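Local structure of vacuolar aminopeptidase 1 (Saccharomyces cerevisiae, 5JGF) at residues D93-K98 / G120-E125; A151-T156 / K224-E229; T63-T68 / G310-S315. The protein removes amino acids, preferably neutral or hydrophobic ones, from the N-termini of peptides and proteins as a zinc-dependent vacuolar enzyme, and is the major cargo of the cytoplasm-to-vacuole targeting pathway. All blocks are in the same frame, centred on the assembly; numbering follows the deposited sequence.

Contact 1. Residues D93-K98 / G120-E125; sequences DALTVK and GGTLNE
Thr122 gives its hydroxyl to a strand carbonyl from well above the carbonyl plane: OG1 donates to Thr96 O at 2.8 Å, 46° out of that plane and with a C=O...donor angle of 134°. The first torsion of Thr122 (chi1 60°) holds OG1 between its own backbone N and carbonyl carbon, leaving CG2 anti to the carbonyl carbon. The Leu95 and Thr122 side chains pass each other in opposite directions, Thr122 CG2 coming to 3.6 Å from Leu95 CB. An alanine here would probably leave Thr96 O without this hydroxyl donor and open a gap beside Leu95 CB. The isobutyl group of Leu95 reaches on over the bend of 120-125, where its CD2 lies 3.6 Å from Gly121 N. That bend is an inverse gamma turn centred on Gly121, closed by Thr122 N donating to Gly120 O at 2.9 Å. Strand 96-99 is an inner strand of a six-stranded antiparallel sheet, flanked by strands 112-119 and 233-242. The turn is where the chain peels away after 112-119, so the Thr122 hydroxyl ties the departing loop back to the neighbouring strand. Gly120 has no room for a side chain, since a CB would run into Leu95 CD1 and into the preceding carbonyl. Beyond Thr122, Val97 CG2 is 3.7 Å from Leu123 CD2, the two side chains crossing at about a right angle, and Val97 CG2 also lies 3.7 Å from Thr122 OG1. Trp127 packs on both Val97 and Thr122, and Leu123 also touches Asn407 of a second subunit. The Leu95 side chain also comes within about 4 Å of those of Glu299 and His438, which bind zinc.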
loop_
_atom_site.group_PDB
_atom_site.type_symbol
_atom_site.label_atom_id
_atom_site.label_comp_id
_atom_site.label_asym_id
_atom_site.label_seq_id
_atom_site.Cartn_x
_atom_site.Cartn_y
_atom_site.Cartn_z
ATOM N N ASP D 93 40.118 8.491 -19.324
ATOM C CA ASP D 93 39.647 7.372 -18.522
ATOM C C ASP D 93 38.282 7.000 -19.092
ATOM O O ASP D 93 37.589 7.846 -19.659
ATOM C CB ASP D 93 39.512 7.749 -17.038
ATOM C CG ASP D 93 38.499 8.860 -16.792
ATOM O OD1 ASP D 93 37.644 8.697 -15.886
ATOM O OD2 ASP D 93 38.561 9.898 -17.482
ATOM N N ALA D 94 37.917 5.730 -18.977
ATOM C CA ALA D 94 36.623 5.265 -19.459
ATOM C C ALA D 94 36.064 4.286 -18.439
ATOM O O ALA D 94 36.818 3.699 -17.661
ATOM C CB ALA D 94 36.771 4.580 -20.804
ATOM N N LEU D 95 34.747 4.115 -18.431
ATOM C CA LEU D 95 34.138 3.175 -17.499
ATOM C C LEU D 95 34.817 1.826 -17.667
ATOM O O LEU D 95 35.059 1.376 -18.791
ATOM C CB LEU D 95 32.636 3.038 -17.767
ATOM C CG LEU D 95 31.726 3.826 -16.822
ATOM C CD1 LEU D 95 32.036 5.316 -16.932
ATOM C CD2 LEU D 95 30.265 3.555 -17.169
ATOM N N THR D 96 35.135 1.183 -16.551
ATOM C CA THR D 96 35.791 -0.108 -16.610
ATOM C C THR D 96 35.576 -0.877 -15.314
ATOM O O THR D 96 34.757 -0.491 -14.475
ATOM C CB THR D 96 37.313 0.067 -16.889
ATOM O OG1 THR D 96 37.903 -1.206 -17.160
ATOM C CG2 THR D 96 38.019 0.700 -15.694
ATOM N N VAL D 97 36.301 -1.979 -15.168
ATOM C CA VAL D 97 36.221 -2.814 -13.974
ATOM C C VAL D 97 37.656 -2.971 -13.483
ATOM O O VAL D 97 38.547 -3.315 -14.256
ATOM C CB VAL D 97 35.606 -4.197 -14.303
ATOM C CG1 VAL D 97 35.683 -5.107 -13.094
ATOM C CG2 VAL D 97 34.158 -4.023 -14.735
ATOM N N LYS D 98 37.872 -2.705 -12.200
ATOM C CA LYS D 98 39.209 -2.772 -11.610
ATOM C C LYS D 98 39.405 -3.971 -10.697
ATOM O O LYS D 98 38.536 -4.281 -9.887
ATOM C CB LYS D 98 39.468 -1.509 -10.780
ATOM C CG LYS D 98 39.490 -0.203 -11.553
ATOM C CD LYS D 98 40.780 -0.080 -12.337
ATOM C CE LYS D 98 40.967 1.318 -12.904
ATOM N NZ LYS D 98 42.302 1.426 -13.560
ATOM N N GLY D 120 33.203 3.653 -12.115
ATOM C CA GLY D 120 32.101 4.293 -12.803
ATOM C C GLY D 120 30.949 3.296 -12.777
ATOM O O GLY D 120 31.036 2.274 -12.085
ATOM N N GLY D 121 29.891 3.561 -13.539
ATOM C CA GLY D 121 28.733 2.678 -13.540
ATOM C C GLY D 121 28.790 1.403 -14.365
ATOM O O GLY D 121 28.011 1.231 -15.301
ATOM N N THR D 122 29.700 0.497 -14.020
ATOM C CA THR D 122 29.821 -0.763 -14.748
ATOM C C THR D 122 29.258 -1.922 -13.927
ATOM O O THR D 122 28.555 -1.706 -12.938
ATOM C CB THR D 122 31.293 -1.064 -15.103
ATOM O OG1 THR D 122 32.068 -1.148 -13.901
ATOM C CG2 THR D 122 31.862 0.040 -15.997
ATOM N N LEU D 123 29.568 -3.148 -14.336
ATOM C CA LEU D 123 29.078 -4.338 -13.641
ATOM C C LEU D 123 27.555 -4.384 -13.614
ATOM O O LEU D 123 26.945 -4.786 -12.619
ATOM C CB LEU D 123 29.623 -4.405 -12.209
ATOM C CG LEU D 123 31.137 -4.608 -12.087
ATOM C CD1 LEU D 123 31.528 -4.672 -10.620
ATOM C CD2 LEU D 123 31.550 -5.888 -12.805
ATOM N N ASN D 124 26.942 -3.950 -14.709
ATOM C CA ASN D 124 25.492 -3.987 -14.830
ATOM C C ASN D 124 25.171 -5.024 -15.897
ATOM O O ASN D 124 26.044 -5.794 -16.301
ATOM C CB ASN D 124 24.928 -2.618 -15.226
ATOM C CG ASN D 124 25.652 -2.006 -16.402
ATOM O OD1 ASN D 124 26.109 -2.709 -17.302
ATOM N ND2 ASN D 124 25.748 -0.683 -16.410
ATOM N N GLU D 125 23.933 -5.047 -16.369
ATOM C CA GLU D 125 23.559 -6.036 -17.362
ATOM C C GLU D 125 24.290 -5.942 -18.696
ATOM O O GLU D 125 24.434 -6.946 -19.391
ATOM C CB GLU D 125 22.043 -6.018 -17.557
ATOM C CG GLU D 125 21.337 -6.871 -16.504
ATOM C CD GLU D 125 19.884 -6.507 -16.305
ATOM O OE1 GLU D 125 19.616 -5.461 -15.673
ATOM O OE2 GLU D 125 19.014 -7.269 -16.780
#

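Contact 2. Residues A151-T156 / K224-E229; sequences ALVDST and KLAGVE
Asp154 OD2 is gripped by two donors of Thr156. The hydroxyl OG1 arrives on the syn side, close to the carboxylate plane, at 2.7 Å from Asp154 OD2, whereas the backbone N of Thr156 approaches the same oxygen from above that plane at 3.0 Å. The backbone bond makes an Asx turn from Asp154 to Thr156. Asp154 directs its CB away from residues 224-229; its carbonyl O faces them instead, with Leu225 CD1 4.2 Å from Asp154 O. Next to it, Val153 carries the apolar packing. Its CG1, anti to the carbonyl carbon (chi1 -65°), fits against two successive helix residues, 3.8 Å from Leu225 CB and 3.7 Å from Ala226 CB. Two residues back on the same strand face, Ala151 CB meets Ala226 CB at 4.0 Å. The last turn of helix 216-226 is thus laid on one face of an edge strand of the six-stranded antiparallel sheet, with Leu138 of the adjoining strand 132-140 touching both Val153 and Ala226. A Schellman motif ends the helix there, Gly227 taking the positive phi of its C-prime position (82°). One water bridges the backbones, donating to Leu225 O at 2.7 Å and, over a longer 3.3 Å, to Leu152 O. Ser155 OG is hydrogen-bonded outside the two segments, to Leu158 O and Ile134 N.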
loop_
_atom_site.group_PDB
_atom_site.type_symbol
_atom_site.label_atom_id
_atom_site.label_comp_id
_atom_site.label_asym_id
_atom_site.label_seq_id
_atom_site.Cartn_x
_atom_site.Cartn_y
_atom_site.Cartn_z
ATOM N N ALA D 151 55.566 -1.621 -16.130
ATOM C CA ALA D 151 55.360 -2.354 -17.363
ATOM C C ALA D 151 53.865 -2.414 -17.617
ATOM O O ALA D 151 53.072 -2.470 -16.677
ATOM C CB ALA D 151 55.927 -3.762 -17.243
ATOM N N LEU D 152 53.486 -2.379 -18.887
ATOM C CA LEU D 152 52.082 -2.456 -19.261
ATOM C C LEU D 152 51.826 -3.826 -19.864
ATOM O O LEU D 152 52.638 -4.328 -20.647
ATOM C CB LEU D 152 51.747 -1.366 -20.279
ATOM C CG LEU D 152 51.027 -0.110 -19.772
ATOM C CD1 LEU D 152 51.557 0.331 -18.413
ATOM C CD2 LEU D 152 51.187 0.981 -20.809
ATOM N N VAL D 153 50.708 -4.438 -19.487
ATOM C CA VAL D 153 50.345 -5.751 -20.006
ATOM C C VAL D 153 48.940 -5.711 -20.597
ATOM O O VAL D 153 48.150 -4.822 -20.278
ATOM C CB VAL D 153 50.429 -6.829 -18.904
ATOM C CG1 VAL D 153 51.879 -6.994 -18.457
ATOM C CG2 VAL D 153 49.553 -6.439 -17.718
ATOM N N ASP D 154 48.636 -6.675 -21.459
ATOM C CA ASP D 154 47.343 -6.730 -22.128
ATOM C C ASP D 154 47.131 -8.150 -22.647
ATOM O O ASP D 154 47.922 -8.643 -23.450
ATOM C CB ASP D 154 47.354 -5.730 -23.286
ATOM C CG ASP D 154 46.080 -5.746 -24.097
ATOM O OD1 ASP D 154 46.061 -5.096 -25.167
ATOM O OD2 ASP D 154 45.101 -6.393 -23.675
ATOM N N SER D 155 46.066 -8.807 -22.195
ATOM C CA SER D 155 45.792 -10.182 -22.611
ATOM C C SER D 155 45.190 -10.306 -24.006
ATOM O O SER D 155 45.198 -11.388 -24.590
ATOM C CB SER D 155 44.860 -10.869 -21.604
ATOM O OG SER D 155 43.538 -10.364 -21.702
ATOM N N THR D 156 44.658 -9.204 -24.532
ATOM C CA THR D 156 44.039 -9.208 -25.856
ATOM C C THR D 156 44.892 -10.004 -26.844
ATOM O O THR D 156 46.106 -9.824 -26.904
ATOM C CB THR D 156 43.878 -7.770 -26.385
ATOM O OG1 THR D 156 43.170 -6.986 -25.414
ATOM C CG2 THR D 156 43.105 -7.761 -27.698
ATOM N N LYS D 224 54.506 -13.230 -17.041
ATOM C CA LYS D 224 54.902 -13.733 -18.352
ATOM C C LYS D 224 54.664 -12.672 -19.428
ATOM O O LYS D 224 55.512 -12.453 -20.293
ATOM C CB LYS D 224 54.109 -14.998 -18.692
ATOM C CG LYS D 224 54.405 -15.559 -20.076
ATOM C CD LYS D 224 53.499 -16.742 -20.405
ATOM C CE LYS D 224 53.738 -17.220 -21.830
ATOM N NZ LYS D 224 52.844 -18.349 -22.222
ATOM N N LEU D 225 53.508 -12.014 -19.372
ATOM C CA LEU D 225 53.183 -10.973 -20.344
ATOM C C LEU D 225 54.194 -9.828 -20.299
ATOM O O LEU D 225 54.589 -9.297 -21.338
ATOM C CB LEU D 225 51.784 -10.407 -20.085
ATOM C CG LEU D 225 50.569 -11.306 -20.332
ATOM C CD1 LEU D 225 49.297 -10.536 -20.002
ATOM C CD2 LEU D 225 50.548 -11.759 -21.783
ATOM N N ALA D 226 54.610 -9.456 -19.094
ATOM C CA ALA D 226 55.557 -8.361 -18.913
ATOM C C ALA D 226 57.006 -8.799 -19.105
ATOM O O ALA D 226 57.883 -7.969 -19.346
ATOM C CB ALA D 226 55.381 -7.752 -17.526
ATOM N N GLY D 227 57.254 -10.100 -18.994
ATOM C CA GLY D 227 58.604 -10.605 -19.154
ATOM C C GLY D 227 59.438 -10.467 -17.892
ATOM O O GLY D 227 60.634 -10.185 -17.956
ATOM N N VAL D 228 58.807 -10.661 -16.739
ATOM C CA VAL D 228 59.511 -10.568 -15.465
ATOM C C VAL D 228 59.173 -11.785 -14.617
ATOM O O VAL D 228 58.326 -12.596 -14.993
ATOM C CB VAL D 228 59.115 -9.293 -14.686
ATOM C CG1 VAL D 228 59.424 -8.058 -15.517
ATOM C CG2 VAL D 228 57.636 -9.341 -14.323
ATOM N N GLU D 229 59.840 -11.915 -13.475
ATOM C CA GLU D 229 59.590 -13.036 -12.578
ATOM C C GLU D 229 58.503 -12.652 -11.578
ATOM O O GLU D 229 58.360 -11.481 -11.233
ATOM C CB GLU D 229 60.867 -13.411 -11.820
ATOM C CG GLU D 229 62.033 -13.817 -12.708
ATOM C CD GLU D 229 61.691 -14.977 -13.620
ATOM O OE1 GLU D 229 61.194 -16.005 -13.116
ATOM O OE2 GLU D 229 61.924 -14.862 -14.842
HETATM O O HOH W 1 53.958 -6.866 -22.281
#

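Contact 3. Residues T63-T68 / G310-S315; sequences TIRNGT and GGLLES
Arg65 supplies the polar part of this contact, its NH1 donating to Gly310 O at 3.0 Å with an N-H...O angle of 154°. The oxygen lies at the edge of the guanidinium, almost exactly in its plane, while NH1 itself stands above the carbonyl plane of Gly310 (56° out of it). A water closes a second path, accepting from Arg65 NH2 at 2.9 Å and donating to Gly310 O. The charged group has further partners: NH2 forms a salt bridge with Glu46 and NH1 also donates to Arg305 O, so hydrogen bonds in several directions fix its rotation. Thr63 OG1 bonds to Leu44 O, and Asn66 OD1 accepts from Arg426 of a second subunit. The contact joins the catalytic domain's mixed sheet to the start of helix 312-324. Arg65 is the last residue of strand 58-65, which is joined to strand 69-76 in a hairpin by a type I' turn through Asn66 and Gly67, both at positive phi, closed by Thr68 N donating to Arg65 O. In 310-315, Gly311 at the N-cap position leads into the helix, and its O receives Ser315 N. The packing is carried by Leu312, which lies over one face of the guanidinium. Its CB sits over the centre of that face, 4.2 Å above the plane, and its CD1 comes to 3.8 Å from Arg65 NH2. Leu312 CD1 also meets Thr63 CG2 at 4.1 Å, the two side chains passing in opposite directions. With OG1 anti to the backbone N (chi1 -173°), Thr63 CG2 lies between the backbone N and the carbonyl carbon.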
loop_
_atom_site.group_PDB
_atom_site.type_symbol
_atom_site.label_atom_id
_atom_site.label_comp_id
_atom_site.label_asym_id
_atom_site.label_seq_id
_atom_site.Cartn_x
_atom_site.Cartn_y
_atom_site.Cartn_z
ATOM N N THR D 63 54.117 16.494 -21.341
ATOM C CA THR D 63 54.497 15.941 -20.056
ATOM C C THR D 63 53.395 14.982 -19.632
ATOM O O THR D 63 52.294 15.003 -20.191
ATOM C CB THR D 63 54.681 17.044 -18.986
ATOM O OG1 THR D 63 55.222 16.463 -17.794
ATOM C CG2 THR D 63 53.347 17.720 -18.661
ATOM N N ILE D 64 53.695 14.139 -18.655
ATOM C CA ILE D 64 52.727 13.164 -18.183
ATOM C C ILE D 64 52.724 13.125 -16.669
ATOM O O ILE D 64 53.770 13.250 -16.032
ATOM C CB ILE D 64 53.065 11.756 -18.717
ATOM C CG1 ILE D 64 53.064 11.773 -20.248
ATOM C CG2 ILE D 64 52.054 10.733 -18.196
ATOM C CD1 ILE D 64 53.542 10.480 -20.874
ATOM N N ARG D 65 51.539 12.966 -16.093
ATOM C CA ARG D 65 51.405 12.877 -14.651
ATOM C C ARG D 65 50.694 11.570 -14.320
ATOM O O ARG D 65 49.680 11.242 -14.935
ATOM C CB ARG D 65 50.586 14.053 -14.108
ATOM C CG ARG D 65 50.316 13.955 -12.607
ATOM C CD ARG D 65 49.478 15.118 -12.109
ATOM N NE ARG D 65 50.171 16.394 -12.255
ATOM C CZ ARG D 65 49.645 17.573 -11.935
ATOM N NH1 ARG D 65 48.411 17.643 -11.448
ATOM N NH2 ARG D 65 50.355 18.682 -12.100
ATOM N N ASN D 66 51.248 10.815 -13.372
ATOM C CA ASN D 66 50.643 9.558 -12.927
ATOM C C ASN D 66 50.534 8.505 -14.029
ATOM O O ASN D 66 49.980 7.427 -13.809
ATOM C CB ASN D 66 49.245 9.848 -12.360
ATOM C CG ASN D 66 48.735 8.740 -11.458
ATOM O OD1 ASN D 66 49.318 8.467 -10.412
ATOM N ND2 ASN D 66 47.637 8.098 -11.859
ATOM N N GLY D 67 51.064 8.817 -15.209
ATOM C CA GLY D 67 50.991 7.892 -16.327
ATOM C C GLY D 67 49.601 7.827 -16.948
ATOM O O GLY D 67 49.346 6.994 -17.813
ATOM N N THR D 68 48.708 8.718 -16.520
ATOM C CA THR D 68 47.329 8.730 -17.017
ATOM C C THR D 68 46.785 10.129 -17.321
ATOM O O THR D 68 45.617 10.276 -17.680
ATOM C CB THR D 68 46.377 8.093 -15.980
ATOM O OG1 THR D 68 46.424 8.857 -14.766
ATOM C CG2 THR D 68 46.784 6.663 -15.676
ATOM N N GLY D 310 43.018 18.699 -10.879
ATOM C CA GLY D 310 44.413 18.584 -10.470
ATOM C C GLY D 310 45.298 19.661 -11.083
ATOM O O GLY D 310 46.465 19.806 -10.717
ATOM N N GLY D 311 44.742 20.393 -12.044
ATOM C CA GLY D 311 45.442 21.501 -12.679
ATOM C C GLY D 311 46.677 21.312 -13.545
ATOM O O GLY D 311 47.527 22.202 -13.579
ATOM N N LEU D 312 46.795 20.198 -14.259
ATOM C CA LEU D 312 47.973 20.013 -15.107
ATOM C C LEU D 312 48.044 21.092 -16.193
ATOM O O LEU D 312 49.129 21.561 -16.540
ATOM C CB LEU D 312 47.971 18.625 -15.751
ATOM C CG LEU D 312 49.170 18.342 -16.669
ATOM C CD1 LEU D 312 50.473 18.469 -15.870
ATOM C CD2 LEU D 312 49.045 16.952 -17.277
ATOM N N LEU D 313 46.889 21.487 -16.725
ATOM C CA LEU D 313 46.843 22.514 -17.763
ATOM C C LEU D 313 47.434 23.822 -17.255
ATOM O O LEU D 313 48.318 24.405 -17.888
ATOM C CB LEU D 313 45.401 22.759 -18.209
ATOM C CG LEU D 313 45.189 23.966 -19.130
ATOM C CD1 LEU D 313 45.879 23.735 -20.464
ATOM C CD2 LEU D 313 43.698 24.192 -19.333
ATOM N N GLU D 314 46.928 24.280 -16.113
ATOM C CA GLU D 314 47.391 25.517 -15.503
ATOM C C GLU D 314 48.886 25.432 -15.203
ATOM O O GLU D 314 49.620 26.409 -15.367
ATOM C CB GLU D 314 46.618 25.793 -14.204
ATOM C CG GLU D 314 45.101 25.964 -14.371
ATOM C CD GLU D 314 44.322 24.660 -14.214
ATOM O OE1 GLU D 314 44.446 23.769 -15.075
ATOM O OE2 GLU D 314 43.580 24.528 -13.219
ATOM N N SER D 315 49.331 24.260 -14.764
ATOM C CA SER D 315 50.739 24.049 -14.449
ATOM C C SER D 315 51.611 24.197 -15.693
ATOM O O SER D 315 52.633 24.883 -15.667
ATOM C CB SER D 315 50.944 22.657 -13.851
ATOM O OG SER D 315 52.324 22.399 -13.652
HETATM O O HOH W 2 49.402 21.006 -10.718
#

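Overall arrangement
The three contacts lie apart, their centres about 23 Å apart for contacts 1 and 2, about 23 Å for 1 and 3 and about 26 Å for 2 and 3. Contacts 1 and 2 share the antiparallel sheet, one at an inner strand and the other at an edge, their nearest atoms about 11 Å apart; contact 3 joins the large mixed sheet to the start of helix 312-324, yet its nearest atoms come to about 6 Å from contact 1 and about 7 Å from contact 2. Contact 1 borders the active site, the Leu95 side chain being about 5 Å from a zinc ion. In contact 3, Leu312 is about 12 Å from the zinc ligand His91 between side chains. Contacts 1 and 3 both touch a neighbouring subunit of the dodecamer.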